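Local coordinates for protein sorbitol dehydrogenase (Gluconobacter oxydans, PDB 5ITG) that probably oxidises D-sorbitol to L-sorbose with NADP as cofactor, as a Rossmann-fold member of the mannitol dehydrogenase family, at residues A[142-147]-A[199-204]; A[148-153]-A[161-166]. All coordinates share one frame; numbering follows the deposited sequence.

Contact 1. Residues A[142-147]-A[199-204]; sequences GAFDLE and RKAFLG
F144 lies flat against helix 194-209 where a loop crosses it, and a K200-to-G142 bond ties the loop down two residues before F144: a loop-on-helix contact at the periphery of the Rossmann domain. The carbonyl oxygen of A201 sits 3.4 Å above the F144 ring plane, over its centre. A201 CB also touches the ring, 3.8 Å from F144 CD1. F144 CG stands anti to its backbone N (chi1 -176°), on the side of the carbonyl carbon, and the ring beyond it lies over A201. One turn on, G204 C approaches F144 CD2 to 3.7 Å; a CB on G204 would run into F144 CB, so the missing side chain lets loop and helix close up. Loop 142-147 belongs to the long connection from strand 125-128 to its parallel neighbour 184-187, a beta-alpha-beta crossover whose helices are 149-156 and 164-177. Two residues before F144, K200 NZ donates to G142 O at 3.1 Å, nearly along the C=O axis (C=O...N angle 160°). The lysine chain bends at chi3 (-65°), which brings CE within 3.6 Å of G142 O. Beyond F144, D145 OD1 accepts from E147 N in an Asx turn, while D145 OD2 and D145 O bond to N138 and N136, fixing the turn. L146 CD2 reaches G204 O at 4.1 Å.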
ATOM      1  N   GLY A 142       4.890  -2.664  21.160  1.00 31.62           N
ATOM      2  CA  GLY A 142       5.191  -3.381  19.935  1.00 30.40           C
ATOM      3  C   GLY A 142       4.618  -4.787  19.944  1.00 28.60           C
ATOM      4  O   GLY A 142       4.935  -5.589  19.069  1.00 26.37           O
ATOM      5  N   ALA A 143       3.781  -5.100  20.932  1.00 26.04           N
ATOM      6  CA  ALA A 143       3.187  -6.432  21.003  1.00 26.48           C
ATOM      7  C   ALA A 143       1.679  -6.416  20.761  1.00 25.42           C
ATOM      8  O   ALA A 143       1.045  -5.365  20.812  1.00 25.66           O
ATOM      9  CB  ALA A 143       3.487  -7.066  22.359  1.00 28.37           C
ATOM     10  N   PHE A 144       1.118  -7.589  20.491  1.00 26.23           N
ATOM     11  CA  PHE A 144      -0.317  -7.719  20.262  1.00 26.16           C
ATOM     12  C   PHE A 144      -0.977  -7.276  21.569  1.00 28.95           C
ATOM     13  O   PHE A 144      -0.668  -7.812  22.635  1.00 26.82           O
ATOM     14  CB  PHE A 144      -0.661  -9.174  19.959  1.00 25.18           C
ATOM     15  CG  PHE A 144      -2.101  -9.402  19.613  1.00 21.43           C
ATOM     16  CD1 PHE A 144      -2.638  -8.880  18.442  1.00 20.82           C
ATOM     17  CD2 PHE A 144      -2.918 -10.154  20.452  1.00 21.23           C
ATOM     18  CE1 PHE A 144      -3.979  -9.105  18.108  1.00 23.84           C
ATOM     19  CE2 PHE A 144      -4.250 -10.384  20.131  1.00 22.29           C
ATOM     20  CZ  PHE A 144      -4.786  -9.861  18.955  1.00 21.29           C
ATOM     21  N   ASP A 145      -1.881  -6.303  21.484  1.00 29.48           N
ATOM     22  CA  ASP A 145      -2.535  -5.759  22.669  1.00 30.92           C
ATOM     23  C   ASP A 145      -3.673  -6.601  23.232  1.00 31.45           C
ATOM     24  O   ASP A 145      -4.793  -6.574  22.723  1.00 30.58           O
ATOM     25  CB  ASP A 145      -3.049  -4.352  22.375  1.00 31.87           C
ATOM     26  CG  ASP A 145      -3.165  -3.509  23.626  1.00 34.23           C
ATOM     27  OD1 ASP A 145      -3.552  -4.061  24.679  1.00 34.92           O
ATOM     28  OD2 ASP A 145      -2.880  -2.297  23.555  1.00 33.20           O
ATOM     29  N   LEU A 146      -3.381  -7.332  24.301  1.00 32.72           N
ATOM     30  CA  LEU A 146      -4.371  -8.188  24.946  1.00 33.90           C
ATOM     31  C   LEU A 146      -5.364  -7.399  25.792  1.00 34.52           C
ATOM     32  O   LEU A 146      -6.293  -7.967  26.361  1.00 35.44           O
ATOM     33  CB  LEU A 146      -3.663  -9.223  25.821  1.00 32.41           C
ATOM     34  CG  LEU A 146      -2.685 -10.111  25.050  1.00 32.55           C
ATOM     35  CD1 LEU A 146      -1.933 -11.017  26.017  1.00 33.46           C
ATOM     36  CD2 LEU A 146      -3.451 -10.920  24.016  1.00 32.11           C
ATOM     37  N   GLU A 147      -5.165  -6.088  25.869  1.00 35.37           N
ATOM     38  CA  GLU A 147      -6.049  -5.234  26.647  1.00 35.96           C
ATOM     39  C   GLU A 147      -7.190  -4.686  25.802  1.00 35.18           C
ATOM     40  O   GLU A 147      -8.154  -4.134  26.332  1.00 34.24           O
ATOM     41  CB  GLU A 147      -5.256  -4.079  27.257  1.00 39.26           C
ATOM     42  CG  GLU A 147      -4.123  -4.542  28.164  1.00 44.39           C
ATOM     43  CD  GLU A 147      -4.602  -5.521  29.221  1.00 46.32           C
ATOM     44  OE1 GLU A 147      -5.435  -5.128  30.063  1.00 50.36           O
ATOM     45  OE2 GLU A 147      -4.149  -6.684  29.207  1.00 49.50           O
ATOM     46  N   ARG A 199       1.622 -12.485  11.507  1.00 20.66           N
ATOM     47  CA  ARG A 199       2.059 -13.590  12.355  1.00 20.83           C
ATOM     48  C   ARG A 199       2.065 -13.187  13.830  1.00 20.57           C
ATOM     49  O   ARG A 199       1.599 -13.939  14.690  1.00 21.29           O
ATOM     50  CB  ARG A 199       3.452 -14.067  11.931  1.00 23.76           C
ATOM     51  CG  ARG A 199       4.011 -15.194  12.792  1.00 28.31           C
ATOM     52  CD  ARG A 199       5.283 -15.780  12.196  1.00 33.38           C
ATOM     53  NE  ARG A 199       6.346 -14.787  12.106  1.00 37.61           N
ATOM     54  CZ  ARG A 199       7.513 -14.984  11.496  1.00 39.75           C
ATOM     55  NH1 ARG A 199       7.777 -16.148  10.911  1.00 41.08           N
ATOM     56  NH2 ARG A 199       8.417 -14.016  11.471  1.00 38.87           N
ATOM     57  N   LYS A 200       2.580 -11.996  14.119  1.00 19.98           N
ATOM     58  CA  LYS A 200       2.637 -11.499  15.491  1.00 21.00           C
ATOM     59  C   LYS A 200       1.238 -11.335  16.092  1.00 21.52           C
ATOM     60  O   LYS A 200       0.994 -11.700  17.243  1.00 23.06           O
ATOM     61  CB  LYS A 200       3.360 -10.149  15.533  1.00 23.68           C
ATOM     62  CG  LYS A 200       3.387  -9.508  16.918  1.00 26.46           C
ATOM     63  CD  LYS A 200       3.945  -8.097  16.871  1.00 31.16           C
ATOM     64  CE  LYS A 200       5.406  -8.084  16.458  1.00 31.95           C
ATOM     65  NZ  LYS A 200       5.919  -6.683  16.380  1.00 34.39           N
ATOM     66  N   ALA A 201       0.322 -10.786  15.306  1.00 20.64           N
ATOM     67  CA  ALA A 201      -1.042 -10.555  15.766  1.00 21.54           C
ATOM     68  C   ALA A 201      -1.822 -11.851  15.975  1.00 22.03           C
ATOM     69  O   ALA A 201      -2.397 -12.076  17.045  1.00 20.51           O
ATOM     70  CB  ALA A 201      -1.771  -9.656  14.776  1.00 21.48           C
ATOM     71  N   PHE A 202      -1.841 -12.710  14.959  1.00 20.65           N
ATOM     72  CA  PHE A 202      -2.571 -13.966  15.070  1.00 21.29           C
ATOM     73  C   PHE A 202      -1.988 -14.963  16.072  1.00 21.44           C
ATOM     74  O   PHE A 202      -2.739 -15.680  16.734  1.00 21.62           O
ATOM     75  CB  PHE A 202      -2.732 -14.595  13.689  1.00 19.89           C
ATOM     76  CG  PHE A 202      -3.686 -13.844  12.816  1.00 19.93           C
ATOM     77  CD1 PHE A 202      -5.053 -13.847  13.097  1.00 17.02           C
ATOM     78  CD2 PHE A 202      -3.221 -13.070  11.757  1.00 19.51           C
ATOM     79  CE1 PHE A 202      -5.936 -13.087  12.339  1.00 14.19           C
ATOM     80  CE2 PHE A 202      -4.094 -12.308  10.995  1.00 20.87           C
ATOM     81  CZ  PHE A 202      -5.457 -12.315  11.285  1.00 19.72           C
ATOM     82  N   LEU A 203      -0.665 -15.010  16.201  1.00 20.44           N
ATOM     83  CA  LEU A 203      -0.049 -15.915  17.173  1.00 21.68           C
ATOM     84  C   LEU A 203      -0.135 -15.280  18.557  1.00 22.30           C
ATOM     85  O   LEU A 203      -0.120 -15.978  19.572  1.00 23.76           O
ATOM     86  CB  LEU A 203       1.420 -16.192  16.833  1.00 22.18           C
ATOM     87  CG  LEU A 203       1.723 -17.007  15.570  1.00 22.23           C
ATOM     88  CD1 LEU A 203       3.213 -17.307  15.515  1.00 23.90           C
ATOM     89  CD2 LEU A 203       0.934 -18.301  15.575  1.00 22.83           C
ATOM     90  N   GLY A 204      -0.216 -13.953  18.592  1.00 22.60           N
ATOM     91  CA  GLY A 204      -0.330 -13.260  19.860  1.00 22.46           C
ATOM     92  C   GLY A 204      -1.667 -13.609  20.488  1.00 24.77           C
ATOM     93  O   GLY A 204      -1.761 -13.807  21.699  1.00 25.88           O
TER

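Contact 2. Residues A[148-153]-A[161-166]; sequences NAAVKA and PSTVFG
The F165 ring meets V151 obliquely: V151 CG2 comes to 4.3 Å from F165 CD2. Over one face of the same ring, above its centre, stands CG1 of the preceding residue, V164. A201 and Y205 of helix 194-209 also touch F165, so the phenyl group is buried between three helices. The other flat group is the N148 amide, whose OD1 takes the N-H of V151 in the carbonyl plane, on a lone pair (V151 N to N148 OD1 3.2 Å). That bond N-caps helix 149-156. T163 does the same for helix 164-177: its OG1 accepts from G166 N at 3.0 Å, with an N-H...O angle of 161°. Helices 149-156 and 164-177 follow one another in the crossover between strands 125-128 and 184-187, and their first residues meet here. With chi1 at 72°, T163 OG1 lies between the backbone N and the carbonyl carbon, and CG2 is anti to the carbonyl carbon and turned onto the neighbouring helix. T163 CG2 presses on A150 CB at 3.4 Å, tighter than ordinary carbon-carbon contact. The rest of the grip comes from D154 on helix 149-156, whose carboxylate bonds to T163 OG1 through OD2 and to S162 N through OD1. An alanine at T163 would probably leave G166 N without its cap and D154 OD2 without its hydroxyl mate, and open a gap beside A150 CB. With the methyl packed on one helix and the hydroxyl shared between G166 N and D154, one threonine joins apolar packing to capping; the D154 carboxylate near this helix start is likely to suit the positive end of the helix dipole.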
ATOM      1  N   ASN A 148      -7.083  -4.840  24.485  1.00 33.18           N
ATOM      2  CA  ASN A 148      -8.122  -4.349  23.597  1.00 30.72           C
ATOM      3  C   ASN A 148      -9.465  -4.971  23.971  1.00 30.24           C
ATOM      4  O   ASN A 148      -9.570  -6.181  24.177  1.00 30.95           O
ATOM      5  CB  ASN A 148      -7.768  -4.661  22.143  1.00 29.52           C
ATOM      6  CG  ASN A 148      -8.832  -4.196  21.180  1.00 29.62           C
ATOM      7  OD1 ASN A 148      -9.817  -4.890  20.946  1.00 26.99           O
ATOM      8  ND2 ASN A 148      -8.650  -3.001  20.630  1.00 31.69           N
ATOM      9  N   ALA A 149     -10.488  -4.127  24.057  1.00 30.22           N
ATOM     10  CA  ALA A 149     -11.834  -4.555  24.438  1.00 29.42           C
ATOM     11  C   ALA A 149     -12.389  -5.726  23.637  1.00 28.95           C
ATOM     12  O   ALA A 149     -12.822  -6.729  24.212  1.00 27.97           O
ATOM     13  CB  ALA A 149     -12.799  -3.366  24.347  1.00 30.20           C
ATOM     14  N   ALA A 150     -12.389  -5.597  22.313  1.00 27.21           N
ATOM     15  CA  ALA A 150     -12.913  -6.659  21.462  1.00 27.39           C
ATOM     16  C   ALA A 150     -12.113  -7.946  21.615  1.00 26.96           C
ATOM     17  O   ALA A 150     -12.676  -9.041  21.601  1.00 26.43           O
ATOM     18  CB  ALA A 150     -12.913  -6.210  20.007  1.00 29.84           C
ATOM     19  N   VAL A 151     -10.799  -7.815  21.759  1.00 26.59           N
ATOM     20  CA  VAL A 151      -9.935  -8.984  21.911  1.00 27.54           C
ATOM     21  C   VAL A 151     -10.243  -9.749  23.193  1.00 28.53           C
ATOM     22  O   VAL A 151     -10.321 -10.985  23.194  1.00 29.11           O
ATOM     23  CB  VAL A 151      -8.444  -8.579  21.929  1.00 26.67           C
ATOM     24  CG1 VAL A 151      -7.576  -9.787  22.247  1.00 28.13           C
ATOM     25  CG2 VAL A 151      -8.056  -7.993  20.587  1.00 27.67           C
ATOM     26  N   LYS A 152     -10.411  -9.014  24.288  1.00 29.00           N
ATOM     27  CA  LYS A 152     -10.713  -9.635  25.571  1.00 30.87           C
ATOM     28  C   LYS A 152     -12.066 -10.329  25.513  1.00 30.52           C
ATOM     29  O   LYS A 152     -12.241 -11.417  26.061  1.00 31.50           O
ATOM     30  CB  LYS A 152     -10.704  -8.582  26.681  1.00 34.13           C
ATOM     31  CG  LYS A 152      -9.360  -7.878  26.847  1.00 36.40           C
ATOM     32  CD  LYS A 152      -9.418  -6.788  27.915  1.00 40.34           C
ATOM     33  CE  LYS A 152      -9.700  -7.366  29.297  1.00 42.20           C
ATOM     34  NZ  LYS A 152      -8.666  -8.367  29.691  1.00 42.28           N
ATOM     35  N   ALA A 153     -13.027  -9.706  24.841  1.00 31.01           N
ATOM     36  CA  ALA A 153     -14.354 -10.293  24.720  1.00 29.76           C
ATOM     37  C   ALA A 153     -14.266 -11.595  23.930  1.00 30.07           C
ATOM     38  O   ALA A 153     -14.920 -12.589  24.267  1.00 28.72           O
ATOM     39  CB  ALA A 153     -15.300  -9.316  24.029  1.00 32.45           C
ATOM     40  N   PRO A 161     -16.538 -15.244  18.180  1.00 27.59           N
ATOM     41  CA  PRO A 161     -15.682 -14.056  18.115  1.00 26.38           C
ATOM     42  C   PRO A 161     -16.211 -12.950  17.207  1.00 25.67           C
ATOM     43  O   PRO A 161     -17.107 -13.183  16.392  1.00 24.23           O
ATOM     44  CB  PRO A 161     -14.377 -14.629  17.591  1.00 25.87           C
ATOM     45  CG  PRO A 161     -14.876 -15.587  16.560  1.00 25.54           C
ATOM     46  CD  PRO A 161     -16.019 -16.297  17.283  1.00 28.18           C
ATOM     47  N   SER A 162     -15.647 -11.752  17.352  1.00 26.27           N
ATOM     48  CA  SER A 162     -16.035 -10.615  16.522  1.00 26.55           C
ATOM     49  C   SER A 162     -14.808  -9.999  15.838  1.00 26.22           C
ATOM     50  O   SER A 162     -14.946  -9.223  14.897  1.00 24.18           O
ATOM     51  CB  SER A 162     -16.727  -9.536  17.359  1.00 28.10           C
ATOM     52  OG  SER A 162     -15.807  -8.906  18.230  1.00 30.75           O
ATOM     53  N   THR A 163     -13.610 -10.335  16.313  1.00 25.97           N
ATOM     54  CA  THR A 163     -12.394  -9.783  15.713  1.00 25.19           C
ATOM     55  C   THR A 163     -11.802 -10.753  14.699  1.00 22.64           C
ATOM     56  O   THR A 163     -12.039 -11.962  14.768  1.00 21.95           O
ATOM     57  CB  THR A 163     -11.310  -9.469  16.773  1.00 24.31           C
ATOM     58  OG1 THR A 163     -10.748 -10.689  17.268  1.00 27.04           O
ATOM     59  CG2 THR A 163     -11.903  -8.677  17.931  1.00 25.69           C
ATOM     60  N   VAL A 164     -11.032 -10.220  13.756  1.00 22.06           N
ATOM     61  CA  VAL A 164     -10.415 -11.059  12.737  1.00 19.39           C
ATOM     62  C   VAL A 164      -9.540 -12.091  13.430  1.00 19.06           C
ATOM     63  O   VAL A 164      -9.487 -13.247  13.025  1.00 20.42           O
ATOM     64  CB  VAL A 164      -9.569 -10.209  11.732  1.00 20.68           C
ATOM     65  CG1 VAL A 164      -8.361  -9.602  12.427  1.00 18.55           C
ATOM     66  CG2 VAL A 164      -9.153 -11.063  10.546  1.00 18.18           C
ATOM     67  N   PHE A 165      -8.868 -11.674  14.497  1.00 21.04           N
ATOM     68  CA  PHE A 165      -8.002 -12.574  15.255  1.00 21.73           C
ATOM     69  C   PHE A 165      -8.826 -13.740  15.797  1.00 22.09           C
ATOM     70  O   PHE A 165      -8.442 -14.906  15.669  1.00 20.37           O
ATOM     71  CB  PHE A 165      -7.363 -11.823  16.420  1.00 21.90           C
ATOM     72  CG  PHE A 165      -6.881 -10.458  16.056  1.00 21.54           C
ATOM     73  CD1 PHE A 165      -5.836 -10.293  15.152  1.00 22.55           C
ATOM     74  CD2 PHE A 165      -7.484  -9.332  16.594  1.00 21.34           C
ATOM     75  CE1 PHE A 165      -5.401  -9.022  14.787  1.00 20.75           C
ATOM     76  CE2 PHE A 165      -7.057  -8.059  16.239  1.00 20.61           C
ATOM     77  CZ  PHE A 165      -6.009  -7.905  15.329  1.00 21.65           C
ATOM     78  N   GLY A 166      -9.961 -13.413  16.410  1.00 23.73           N
ATOM     79  CA  GLY A 166     -10.825 -14.436  16.967  1.00 21.66           C
ATOM     80  C   GLY A 166     -11.363 -15.403  15.926  1.00 21.89           C
ATOM     81  O   GLY A 166     -11.378 -16.612  16.151  1.00 22.29           O
TER

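How the contacts relate
Segment 142-147 runs directly into 148-153, and all of contact 2 falls between 147 and 199, within the chain that contact 1 brackets; the two centres lie 11 Å apart. Aromatic side chains join them: the rings of F144 and F165 meet edge-to-face, F144 CE1 to F165 CE1 at 3.6 Å, and F202 CE1 packs on F165 CA, also at 3.6 Å. V151 touches F144 as well, so the loop's phenylalanine is shared by both contacts. Y205 of helix 194-209 touches F144, V151 and F165, extending this cluster. Both contacts lie on the same side of the chain's centre, about 22 and 25 Å from it (centre to centre).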